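Side-chain contacts in AAEL008620-PA odorant-binding protein (Aedes aegypti, PDB 5V13), which binds juvenile hormone in mosquito hemolymph, enclosing the ligand in a pocket of an odorant-binding-protein fold: residues P23-Q28 with A156-G161; L89-F94 with Q103-N108; G115-A118 with S124-N127; N212-D217 with A229-S234. All coordinates share one frame; numbering follows the deposited sequence.

Contact 1 (P23-Q28 with A156-G161); sequences PRTPEQ and AKLGNG
The N-terminal turn of helix 26-38, with T25 as its N-cap and P26 as its first residue, meets L158 where helix 151-158 runs out. One methyl does the work on the L158 side. CD1 of L158 comes within 3.6 Å of CD of P26, at the rim of the proline ring, and lies 4.1 Å from CG2 of T25, crossing the threonine at a slant. The leucine reaches this far because CD1 continues the line of its chain, anti to CA (chi2 172°).

T25 divides its two branches between two jobs. Its chi1 of 68° sets OG1 between the backbone N and the carbonyl carbon, turned back to the first turn of the helix, while CG2 is left to meet the leucine. OG1 then accepts from N of Q28 at 3.1 Å. In return, N of T25 donates to OE1 of Q28, also at 3.1 Å, lying in the carbonyl plane on a lone pair. These reciprocal bonds make a capping box, so the threonine that packs on L158 has its rotation fixed by the helix start, and two backbone NH groups of that start are satisfied.

On the other side, G159 leaves helical geometry with a positive phi directly after L158, and N of G161 bonds back to O of L158 at 2.8 Å. P26 also rests on T154 and Y155 of helix 151-158 and on H145, while T25 touches V162. A156, K157 and N160 pack on a second subunit, to which N160 also makes backbone hydrogen bonds.

Contact 2 (L89-F94 with Q103-N108); sequences LQAESF and QALKNN
A91 and L105 provide the apolar part of this packing between helix 84-94 and helix 99-113. CB of A91 and CD2 of L105 stand 3.9 Å apart, both residues directing their CB at the opposite helix. The CA atoms of the same pair are the nearest across the two segments, at 8.0 Å; the small alanine allows this approach. The side chain of L105 goes on to T139 and M143 of helix 137-143. A91 meets M143 too, so helix 137-143 packs against both residues.

The charged part lies one residue further along each helix. E92 and K106 both have extended chains that cross at about a right angle. Their closest atoms are OE1 of E92 and CE of K106, 3.3 Å apart, with CG of E92 3.7 Å from the same CE. The ion pair proper, OE1 of E92 to NZ of K106, is long at 3.7 Å.

OE1 thus comes nearer to the last methylene of the lysine than to the ammonium nitrogen, and part of the contact is simply CE of K106 packing on CG of E92. With both side chains only partly buried, the attraction between the charges is probably weak, diffuse and partly screened by solvent.

Contact 3 (G115-A118 with S124-N127); sequences GVLA and SVFN
L117 sends a methyl from the loop between two helices onto the first turn of helix 122-135, at S124 and V125. Its CG lies beside the backbone N, anti to the carbonyl carbon (chi1 -70°); at chi2 55° it is CD2 that continues the line of the chain and becomes the touching methyl. That methyl is set against the helix backbone as much as against side chains: it lies 3.6 Å from O of S124 and 3.9 Å from CA of V125. Around these, CB of S124 approaches it at 4.1 Å and CG2 of V125 at 4.0 Å. V125 offers the branch that lies beside its own N.

Of the S124 side chain, CB is the part that meets the leucine. Its OG is engaged by D119, and the backbone N of S124 by OG of S121, polar bonds belonging to the start of the helix. L117 and V125 both continue onto Y75 of the short strand 75-76, and the backbone of L117 is bonded to K80, so the loop is also tied to the hairpin.

No hydrogen bond crosses between the two segments. Their hold on each other is dispersive, a leucine methyl against the first turn of the helix, and directional bonds come from D119 and S121 beside the helix start and from K80 across at the hairpin.

Contact 4 (N212-D217 with A229-S234); sequences NEIRRD and ADYCGS
Y231 lays one face of its ring against R215 on helix 211-220, with I214 beside it. CB of R215 stands over the ring centre, 3.9 Å from the centroid and 10° off the normal, a CH-pi contact. CG of R215 follows across the same face, 3.5 Å from CE2 of Y231, and CD of R215 is 3.8 Å from that CE2. The arginine presents its methylenes this way because CG is anti to the backbone N and the next step is extended as well; only at chi3 (60°) does the chain bend. The guanidinium therefore turns off the ring face, its plane 73° from that of the ring, and the ring meets aliphatic carbon.

I214 and Y231 run past each other in opposite directions, CG2 of I214 lying 4.0 Å from CD1 of Y231, oblique to the ring. I214 belongs as well to a wider apolar cluster with W202, V209 and L242.

What aims the tyrosine is a type I' turn from D230 to G233. Y231 and C232 are its central residues, both with positive phi, and D230 pins the turn from within. OD1 of D230 takes N of C232 at 3.1 Å from above the carboxylate plane, an Asx turn. Its other oxygen, OD2, receives both N of S234, at 3.1 Å, and OG of S234, at 3.2 Å, the hydroxyl on the syn lone pair. Next to Y231, C232 is disulfide-bonded to C245 of helix 239-247 and also touches L242 and L246 of that helix.

Contacts 1 and 2 adjoin, their centres 18 Å apart: N of R24 probably bonds to OE1 of Q90 at 2.8 Å, and both lie at the interface with a second subunit. Along the chain, contacts 2 and 3 follow in series within the long loop that contact 1 closes by bringing 156-161 back to helix 26-38. They are 21 Å apart by centres and linked by the consecutive helices 99-113 and 122-135. Contact 4 comes last, its centre 38 Å from that of contact 2 across the chain's centre. Bound juvenile hormone lies about 11, 10 and 8 Å from the side chains of P26, L105 and V125, so contacts 1 to 3 sit near the pocket without lining it.

Contact 1 (P23-Q28 with A156-G161)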
loop_
_atom_site.group_PDB
_atom_site.type_symbol
_atom_site.label_atom_id
_atom_site.label_comp_id
_atom_site.label_asym_id
_atom_site.label_seq_id
_atom_site.Cartn_x
_atom_site.Cartn_y
_atom_site.Cartn_z
ATOM N N PRO B 23 1.207 4.393 -19.742
ATOM C CA PRO B 23 0.390 5.368 -19.004
ATOM C C PRO B 23 1.139 5.911 -17.796
ATOM O O PRO B 23 1.823 5.171 -17.080
ATOM C CB PRO B 23 -0.842 4.550 -18.580
ATOM C CG PRO B 23 -0.936 3.478 -19.614
ATOM C CD PRO B 23 0.486 3.129 -19.969
ATOM N N ARG B 24 1.042 7.229 -17.602
ATOM C CA ARG B 24 1.738 7.886 -16.506
ATOM C C ARG B 24 1.175 7.413 -15.173
ATOM O O ARG B 24 -0.041 7.446 -14.958
ATOM C CB ARG B 24 1.582 9.406 -16.623
ATOM C CG ARG B 24 2.088 10.015 -17.970
ATOM C CD ARG B 24 3.595 9.807 -18.185
ATOM N NE ARG B 24 3.951 8.536 -18.824
ATOM C CZ ARG B 24 5.177 8.249 -19.260
ATOM N NH1 ARG B 24 6.154 9.139 -19.127
ATOM N NH2 ARG B 24 5.432 7.085 -19.846
ATOM N N THR B 25 2.063 7.001 -14.275
ATOM C CA THR B 25 1.692 6.677 -12.898
ATOM C C THR B 25 1.485 7.950 -12.089
ATOM O O THR B 25 1.866 9.039 -12.521
ATOM C CB THR B 25 2.794 5.854 -12.248
ATOM O OG1 THR B 25 3.951 6.684 -12.091
ATOM C CG2 THR B 25 3.124 4.634 -13.088
ATOM N N PRO B 26 0.904 7.842 -10.887
ATOM C CA PRO B 26 0.850 9.021 -10.001
ATOM C C PRO B 26 2.220 9.485 -9.544
ATOM O O PRO B 26 2.367 10.659 -9.198
ATOM C CB PRO B 26 -0.016 8.545 -8.819
ATOM C CG PRO B 26 -0.007 7.041 -8.901
ATOM C CD PRO B 26 0.102 6.719 -10.359
ATOM N N GLU B 27 3.234 8.612 -9.538
ATOM C CA GLU B 27 4.585 9.099 -9.274
ATOM C C GLU B 27 5.041 10.025 -10.395
ATOM O O GLU B 27 5.615 11.086 -10.141
ATOM C CB GLU B 27 5.564 7.929 -9.116
ATOM C CG GLU B 27 7.015 8.328 -8.761
ATOM C CD GLU B 27 7.851 8.820 -9.948
ATOM O OE1 GLU B 27 8.759 9.678 -9.734
ATOM O OE2 GLU B 27 7.625 8.326 -11.086
ATOM N N GLN B 28 4.775 9.640 -11.640
ATOM C CA GLN B 28 5.215 10.434 -12.785
ATOM C C GLN B 28 4.449 11.760 -12.900
ATOM O O GLN B 28 5.050 12.808 -13.167
ATOM C CB GLN B 28 5.077 9.585 -14.049
ATOM C CG GLN B 28 6.182 8.508 -14.137
ATOM C CD GLN B 28 5.974 7.555 -15.294
ATOM O OE1 GLN B 28 4.859 7.074 -15.528
ATOM N NE2 GLN B 28 7.048 7.262 -16.016
ATOM N N ALA B 156 -3.243 0.880 -5.435
ATOM C CA ALA B 156 -3.327 -0.556 -5.161
ATOM C C ALA B 156 -3.260 -1.395 -6.441
ATOM O O ALA B 156 -2.677 -2.486 -6.428
ATOM C CB ALA B 156 -4.599 -0.879 -4.381
ATOM N N LYS B 157 -3.814 -0.890 -7.550
ATOM C CA LYS B 157 -3.702 -1.592 -8.831
ATOM C C LYS B 157 -2.257 -1.648 -9.294
ATOM O O LYS B 157 -1.823 -2.637 -9.887
ATOM C CB LYS B 157 -4.582 -0.903 -9.878
ATOM C CG LYS B 157 -4.597 -1.581 -11.241
ATOM C CD LYS B 157 -5.353 -0.747 -12.290
ATOM C CE LYS B 157 -4.544 0.475 -12.749
ATOM N NZ LYS B 157 -5.173 1.202 -13.907
ATOM N N LEU B 158 -1.500 -0.581 -9.057
ATOM C CA LEU B 158 -0.082 -0.581 -9.393
ATOM C C LEU B 158 0.767 -1.284 -8.335
ATOM O O LEU B 158 1.821 -1.834 -8.672
ATOM C CB LEU B 158 0.405 0.857 -9.594
ATOM C CG LEU B 158 -0.270 1.648 -10.715
ATOM C CD1 LEU B 158 0.168 3.124 -10.696
ATOM C CD2 LEU B 158 0.042 1.007 -12.075
ATOM N N GLY B 159 0.351 -1.247 -7.066
ATOM C CA GLY B 159 1.065 -1.925 -5.987
ATOM C C GLY B 159 2.524 -1.518 -5.884
ATOM O O GLY B 159 2.891 -0.341 -6.016
ATOM N N ASN B 160 3.380 -2.515 -5.656
ATOM C CA ASN B 160 4.824 -2.308 -5.635
ATOM C C ASN B 160 5.407 -2.075 -7.013
ATOM O O ASN B 160 6.631 -1.949 -7.125
ATOM C CB ASN B 160 5.538 -3.506 -5.012
ATOM C CG ASN B 160 5.281 -3.643 -3.533
ATOM O OD1 ASN B 160 4.265 -3.185 -3.012
ATOM N ND2 ASN B 160 6.209 -4.288 -2.842
ATOM N N GLY B 161 4.589 -2.033 -8.062
ATOM C CA GLY B 161 5.102 -1.587 -9.345
ATOM C C GLY B 161 5.315 -0.091 -9.474
ATOM O O GLY B 161 5.854 0.357 -10.490
#

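Contact 2 (L89-F94 with Q103-N108)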
loop_
_atom_site.group_PDB
_atom_site.type_symbol
_atom_site.label_atom_id
_atom_site.label_comp_id
_atom_site.label_asym_id
_atom_site.label_seq_id
_atom_site.Cartn_x
_atom_site.Cartn_y
_atom_site.Cartn_z
ATOM N N LEU B 89 -4.340 6.274 -24.552
ATOM C CA LEU B 89 -3.862 5.179 -23.719
ATOM C C LEU B 89 -4.005 5.521 -22.243
ATOM O O LEU B 89 -4.347 4.655 -21.427
ATOM C CB LEU B 89 -2.413 4.835 -24.087
ATOM C CG LEU B 89 -1.896 3.466 -23.632
ATOM C CD1 LEU B 89 -2.552 2.298 -24.413
ATOM C CD2 LEU B 89 -0.368 3.408 -23.703
ATOM N N GLN B 90 -3.786 6.793 -21.882
ATOM C CA GLN B 90 -3.991 7.217 -20.500
ATOM C C GLN B 90 -5.450 7.078 -20.088
ATOM O O GLN B 90 -5.746 6.623 -18.975
ATOM C CB GLN B 90 -3.542 8.668 -20.311
ATOM C CG GLN B 90 -3.482 9.130 -18.847
ATOM C CD GLN B 90 -2.214 8.649 -18.142
ATOM O OE1 GLN B 90 -1.211 8.355 -18.785
ATOM N NE2 GLN B 90 -2.264 8.554 -16.810
ATOM N N ALA B 91 -6.374 7.482 -20.960
ATOM C CA ALA B 91 -7.789 7.384 -20.624
ATOM C C ALA B 91 -8.229 5.932 -20.493
ATOM O O ALA B 91 -9.006 5.591 -19.594
ATOM C CB ALA B 91 -8.633 8.101 -21.673
ATOM N N GLU B 92 -7.735 5.062 -21.371
ATOM C CA GLU B 92 -8.109 3.651 -21.286
ATOM C C GLU B 92 -7.654 3.017 -19.976
ATOM O O GLU B 92 -8.334 2.131 -19.442
ATOM C CB GLU B 92 -7.535 2.896 -22.483
ATOM C CG GLU B 92 -8.201 3.274 -23.799
ATOM C CD GLU B 92 -7.558 2.619 -25.023
ATOM O OE1 GLU B 92 -8.191 2.625 -26.106
ATOM O OE2 GLU B 92 -6.417 2.122 -24.916
ATOM N N SER B 93 -6.520 3.459 -19.437
ATOM C CA SER B 93 -6.005 2.874 -18.207
ATOM C C SER B 93 -6.668 3.449 -16.962
ATOM O O SER B 93 -6.855 2.722 -15.979
ATOM C CB SER B 93 -4.487 3.068 -18.124
ATOM O OG SER B 93 -3.993 2.612 -16.873
ATOM N N PHE B 94 -7.016 4.741 -16.965
ATOM C CA PHE B 94 -7.336 5.432 -15.717
ATOM C C PHE B 94 -8.648 6.210 -15.690
ATOM O O PHE B 94 -8.921 6.868 -14.681
ATOM C CB PHE B 94 -6.210 6.402 -15.327
ATOM C CG PHE B 94 -4.930 5.718 -14.878
ATOM C CD1 PHE B 94 -4.913 4.913 -13.746
ATOM C CD2 PHE B 94 -3.750 5.897 -15.581
ATOM C CE1 PHE B 94 -3.742 4.274 -13.341
ATOM C CE2 PHE B 94 -2.571 5.285 -15.176
ATOM C CZ PHE B 94 -2.568 4.468 -14.047
ATOM N N GLN B 103 -15.370 7.494 -24.801
ATOM C CA GLN B 103 -15.441 7.359 -26.252
ATOM C C GLN B 103 -15.303 8.713 -26.940
ATOM O O GLN B 103 -14.711 8.809 -28.025
ATOM C CB GLN B 103 -16.751 6.684 -26.660
ATOM C CG GLN B 103 -16.841 6.359 -28.147
ATOM C CD GLN B 103 -15.724 5.440 -28.611
ATOM O OE1 GLN B 103 -15.331 4.510 -27.902
ATOM N NE2 GLN B 103 -15.207 5.698 -29.802
ATOM N N ALA B 104 -15.845 9.772 -26.331
ATOM C CA ALA B 104 -15.687 11.105 -26.913
ATOM C C ALA B 104 -14.218 11.506 -26.977
ATOM O O ALA B 104 -13.750 12.025 -27.999
ATOM C CB ALA B 104 -16.491 12.133 -26.113
ATOM N N LEU B 105 -13.472 11.269 -25.900
ATOM C CA LEU B 105 -12.042 11.564 -25.929
ATOM C C LEU B 105 -11.340 10.757 -27.018
ATOM O O LEU B 105 -10.550 11.307 -27.795
ATOM C CB LEU B 105 -11.425 11.307 -24.553
ATOM C CG LEU B 105 -9.958 11.736 -24.366
ATOM C CD1 LEU B 105 -9.685 12.236 -22.949
ATOM C CD2 LEU B 105 -9.012 10.597 -24.709
ATOM N N LYS B 106 -11.656 9.465 -27.128
ATOM C CA LYS B 106 -11.077 8.654 -28.198
ATOM C C LYS B 106 -11.358 9.240 -29.581
ATOM O O LYS B 106 -10.471 9.260 -30.443
ATOM C CB LYS B 106 -11.610 7.230 -28.121
ATOM C CG LYS B 106 -10.992 6.396 -27.023
ATOM C CD LYS B 106 -11.501 4.974 -27.120
ATOM C CE LYS B 106 -11.060 4.147 -25.942
ATOM N NZ LYS B 106 -11.886 2.900 -25.871
ATOM N N ASN B 107 -12.586 9.711 -29.821
ATOM C CA ASN B 107 -12.918 10.250 -31.139
ATOM C C ASN B 107 -12.253 11.602 -31.396
ATOM O O ASN B 107 -11.940 11.930 -32.549
ATOM C CB ASN B 107 -14.435 10.392 -31.295
ATOM C CG ASN B 107 -15.163 9.061 -31.209
ATOM O OD1 ASN B 107 -14.554 8.000 -31.311
ATOM N ND2 ASN B 107 -16.471 9.117 -31.021
ATOM N N ASN B 108 -12.039 12.400 -30.352
ATOM C CA ASN B 108 -11.593 13.780 -30.525
ATOM C C ASN B 108 -10.080 13.961 -30.472
ATOM O O ASN B 108 -9.577 14.979 -30.976
ATOM C CB ASN B 108 -12.219 14.675 -29.454
ATOM C CG ASN B 108 -13.666 15.021 -29.743
ATOM O OD1 ASN B 108 -14.080 15.146 -30.898
ATOM N ND2 ASN B 108 -14.440 15.206 -28.686
#

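Contact 3 (G115-A118 with S124-N127)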
loop_
_atom_site.group_PDB
_atom_site.type_symbol
_atom_site.label_atom_id
_atom_site.label_comp_id
_atom_site.label_asym_id
_atom_site.label_seq_id
_atom_site.Cartn_x
_atom_site.Cartn_y
_atom_site.Cartn_z
ATOM N N GLY B 115 -1.287 17.776 -36.008
ATOM C CA GLY B 115 -0.616 18.857 -36.700
ATOM C C GLY B 115 0.760 19.149 -36.146
ATOM O O GLY B 115 0.946 19.217 -34.930
ATOM N N VAL B 116 1.735 19.319 -37.030
ATOM C CA VAL B 116 3.083 19.690 -36.620
ATOM C C VAL B 116 3.126 21.202 -36.456
ATOM O O VAL B 116 2.651 21.946 -37.322
ATOM C CB VAL B 116 4.116 19.201 -37.649
ATOM C CG1 VAL B 116 5.520 19.650 -37.268
ATOM C CG2 VAL B 116 4.053 17.682 -37.765
ATOM N N LEU B 117 3.668 21.659 -35.331
ATOM C CA LEU B 117 3.673 23.076 -34.990
ATOM C C LEU B 117 4.844 23.779 -35.673
ATOM O O LEU B 117 5.864 23.159 -35.984
ATOM C CB LEU B 117 3.751 23.257 -33.466
ATOM C CG LEU B 117 2.527 22.885 -32.610
ATOM C CD1 LEU B 117 2.024 21.467 -32.806
ATOM C CD2 LEU B 117 2.844 23.097 -31.139
ATOM N N ALA B 118 4.697 25.091 -35.901
ATOM C CA ALA B 118 5.773 25.824 -36.566
ATOM C C ALA B 118 6.999 25.961 -35.672
ATOM O O ALA B 118 8.122 26.040 -36.182
ATOM C CB ALA B 118 5.291 27.202 -37.018
ATOM N N SER B 124 2.726 28.383 -28.796
ATOM C CA SER B 124 2.246 27.447 -29.814
ATOM C C SER B 124 1.744 26.155 -29.186
ATOM O O SER B 124 0.723 25.601 -29.619
ATOM C CB SER B 124 3.347 27.145 -30.830
ATOM O OG SER B 124 3.686 28.303 -31.565
ATOM N N VAL B 125 2.445 25.652 -28.174
ATOM C CA VAL B 125 2.038 24.389 -27.558
ATOM C C VAL B 125 0.728 24.570 -26.787
ATOM O O VAL B 125 -0.208 23.778 -26.931
ATOM C CB VAL B 125 3.170 23.847 -26.662
ATOM C CG1 VAL B 125 2.727 22.620 -25.897
ATOM C CG2 VAL B 125 4.423 23.537 -27.489
ATOM N N PHE B 126 0.635 25.632 -25.976
ATOM C CA PHE B 126 -0.592 25.911 -25.227
ATOM C C PHE B 126 -1.779 26.102 -26.168
ATOM O O PHE B 126 -2.845 25.519 -25.962
ATOM C CB PHE B 126 -0.379 27.150 -24.344
ATOM C CG PHE B 126 -1.574 27.571 -23.552
ATOM C CD1 PHE B 126 -2.508 28.456 -24.081
ATOM C CD2 PHE B 126 -1.735 27.135 -22.237
ATOM C CE1 PHE B 126 -3.603 28.863 -23.329
ATOM C CE2 PHE B 126 -2.829 27.535 -21.478
ATOM C CZ PHE B 126 -3.759 28.401 -22.018
ATOM N N ASN B 127 -1.615 26.911 -27.218
ATOM C CA ASN B 127 -2.734 27.160 -28.124
ATOM C C ASN B 127 -3.185 25.892 -28.842
ATOM O O ASN B 127 -4.384 25.705 -29.089
ATOM C CB ASN B 127 -2.352 28.236 -29.128
ATOM C CG ASN B 127 -2.337 29.592 -28.496
ATOM O OD1 ASN B 127 -2.857 29.771 -27.389
ATOM N ND2 ASN B 127 -1.749 30.559 -29.176
#

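Contact 4 (N212-D217 with A229-S234)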
loop_
_atom_site.group_PDB
_atom_site.type_symbol
_atom_site.label_atom_id
_atom_site.label_comp_id
_atom_site.label_asym_id
_atom_site.label_seq_id
_atom_site.Cartn_x
_atom_site.Cartn_y
_atom_site.Cartn_z
ATOM N N ASN B 212 22.676 17.864 -16.171
ATOM C CA ASN B 212 22.225 18.966 -15.323
ATOM C C ASN B 212 21.609 18.448 -14.030
ATOM O O ASN B 212 21.788 19.049 -12.965
ATOM C CB ASN B 212 21.213 19.843 -16.061
ATOM C CG ASN B 212 21.845 20.714 -17.131
ATOM O OD1 ASN B 212 23.060 20.917 -17.158
ATOM N ND2 ASN B 212 21.010 21.248 -18.015
ATOM N N GLU B 213 20.869 17.337 -14.104
ATOM C CA GLU B 213 20.290 16.741 -12.896
ATOM C C GLU B 213 21.372 16.169 -11.985
ATOM O O GLU B 213 21.324 16.352 -10.760
ATOM C CB GLU B 213 19.284 15.652 -13.275
ATOM C CG GLU B 213 18.375 15.187 -12.129
ATOM C CD GLU B 213 17.325 16.237 -11.734
ATOM O OE1 GLU B 213 17.055 17.157 -12.536
ATOM O OE2 GLU B 213 16.771 16.138 -10.621
ATOM N N ILE B 214 22.350 15.462 -12.566
ATOM C CA ILE B 214 23.461 14.929 -11.778
ATOM C C ILE B 214 24.218 16.060 -11.092
ATOM O O ILE B 214 24.491 16.003 -9.886
ATOM C CB ILE B 214 24.401 14.086 -12.663
ATOM C CG1 ILE B 214 23.646 12.901 -13.275
ATOM C CG2 ILE B 214 25.602 13.603 -11.839
ATOM C CD1 ILE B 214 24.354 12.243 -14.477
ATOM N N ARG B 215 24.596 17.095 -11.856
ATOM C CA ARG B 215 25.318 18.215 -11.254
ATOM C C ARG B 215 24.502 18.859 -10.130
ATOM O O ARG B 215 25.033 19.143 -9.053
ATOM C CB ARG B 215 25.685 19.247 -12.324
ATOM C CG ARG B 215 26.450 20.451 -11.773
ATOM C CD ARG B 215 26.911 21.374 -12.894
ATOM N NE ARG B 215 25.783 21.888 -13.664
ATOM C CZ ARG B 215 25.499 21.531 -14.916
ATOM N NH1 ARG B 215 26.271 20.662 -15.558
ATOM N NH2 ARG B 215 24.442 22.053 -15.527
ATOM N N ARG B 216 23.207 19.073 -10.363
ATOM C CA ARG B 216 22.329 19.641 -9.343
ATOM C C ARG B 216 22.368 18.828 -8.047
ATOM O O ARG B 216 22.501 19.385 -6.953
ATOM C CB ARG B 216 20.913 19.722 -9.920
ATOM C CG ARG B 216 19.786 20.074 -8.977
ATOM C CD ARG B 216 18.465 20.042 -9.762
ATOM N NE ARG B 216 17.366 19.428 -9.019
ATOM C CZ ARG B 216 16.289 20.083 -8.592
ATOM N NH1 ARG B 216 16.153 21.380 -8.842
ATOM N NH2 ARG B 216 15.341 19.441 -7.920
ATOM N N ASP B 217 22.280 17.500 -8.156
ATOM C CA ASP B 217 22.287 16.665 -6.955
ATOM C C ASP B 217 23.663 16.632 -6.303
ATOM O O ASP B 217 23.764 16.597 -5.070
ATOM C CB ASP B 217 21.808 15.256 -7.296
ATOM C CG ASP B 217 20.314 15.206 -7.535
ATOM O OD1 ASP B 217 19.634 16.185 -7.147
ATOM O OD2 ASP B 217 19.819 14.196 -8.080
ATOM N N ALA B 229 34.309 17.608 -13.469
ATOM C CA ALA B 229 34.503 17.850 -14.902
ATOM C C ALA B 229 33.133 17.864 -15.579
ATOM O O ALA B 229 32.248 18.614 -15.140
ATOM C CB ALA B 229 35.500 16.830 -15.441
ATOM N N ASP B 230 32.915 17.079 -16.628
ATOM C CA ASP B 230 31.670 17.099 -17.382
ATOM C C ASP B 230 30.532 16.360 -16.684
ATOM O O ASP B 230 29.450 16.237 -17.271
ATOM C CB ASP B 230 31.899 16.496 -18.774
ATOM C CG ASP B 230 32.269 15.021 -18.721
ATOM O OD1 ASP B 230 32.787 14.569 -17.675
ATOM O OD2 ASP B 230 32.037 14.309 -19.725
ATOM N N TYR B 231 30.744 15.871 -15.459
ATOM C CA TYR B 231 29.755 15.056 -14.747
ATOM C C TYR B 231 29.321 13.844 -15.567
ATOM O O TYR B 231 28.164 13.421 -15.505
ATOM C CB TYR B 231 28.537 15.887 -14.323
ATOM C CG TYR B 231 28.817 16.732 -13.106
ATOM C CD1 TYR B 231 28.658 16.212 -11.826
ATOM C CD2 TYR B 231 29.269 18.040 -13.235
ATOM C CE1 TYR B 231 28.937 16.978 -10.705
ATOM C CE2 TYR B 231 29.545 18.814 -12.122
ATOM C CZ TYR B 231 29.377 18.276 -10.859
ATOM O OH TYR B 231 29.656 19.047 -9.749
ATOM N N CYS B 232 30.258 13.286 -16.342
ATOM C CA CYS B 232 30.066 12.030 -17.065
ATOM C C CYS B 232 29.052 12.162 -18.198
ATOM O O CYS B 232 28.443 11.176 -18.610
ATOM C CB CYS B 232 29.674 10.887 -16.110
ATOM S SG CYS B 232 31.028 10.387 -14.994
ATOM N N GLY B 233 28.870 13.376 -18.724
ATOM C CA GLY B 233 28.064 13.540 -19.922
ATOM C C GLY B 233 28.628 12.826 -21.129
ATOM O O GLY B 233 27.879 12.510 -22.062
ATOM N N SER B 234 29.935 12.552 -21.123
ATOM C CA SER B 234 30.571 11.856 -22.234
ATOM C C SER B 234 30.012 10.452 -22.424
ATOM O O SER B 234 29.964 9.956 -23.554
ATOM C CB SER B 234 32.082 11.795 -21.999
ATOM O OG SER B 234 32.363 11.310 -20.690
#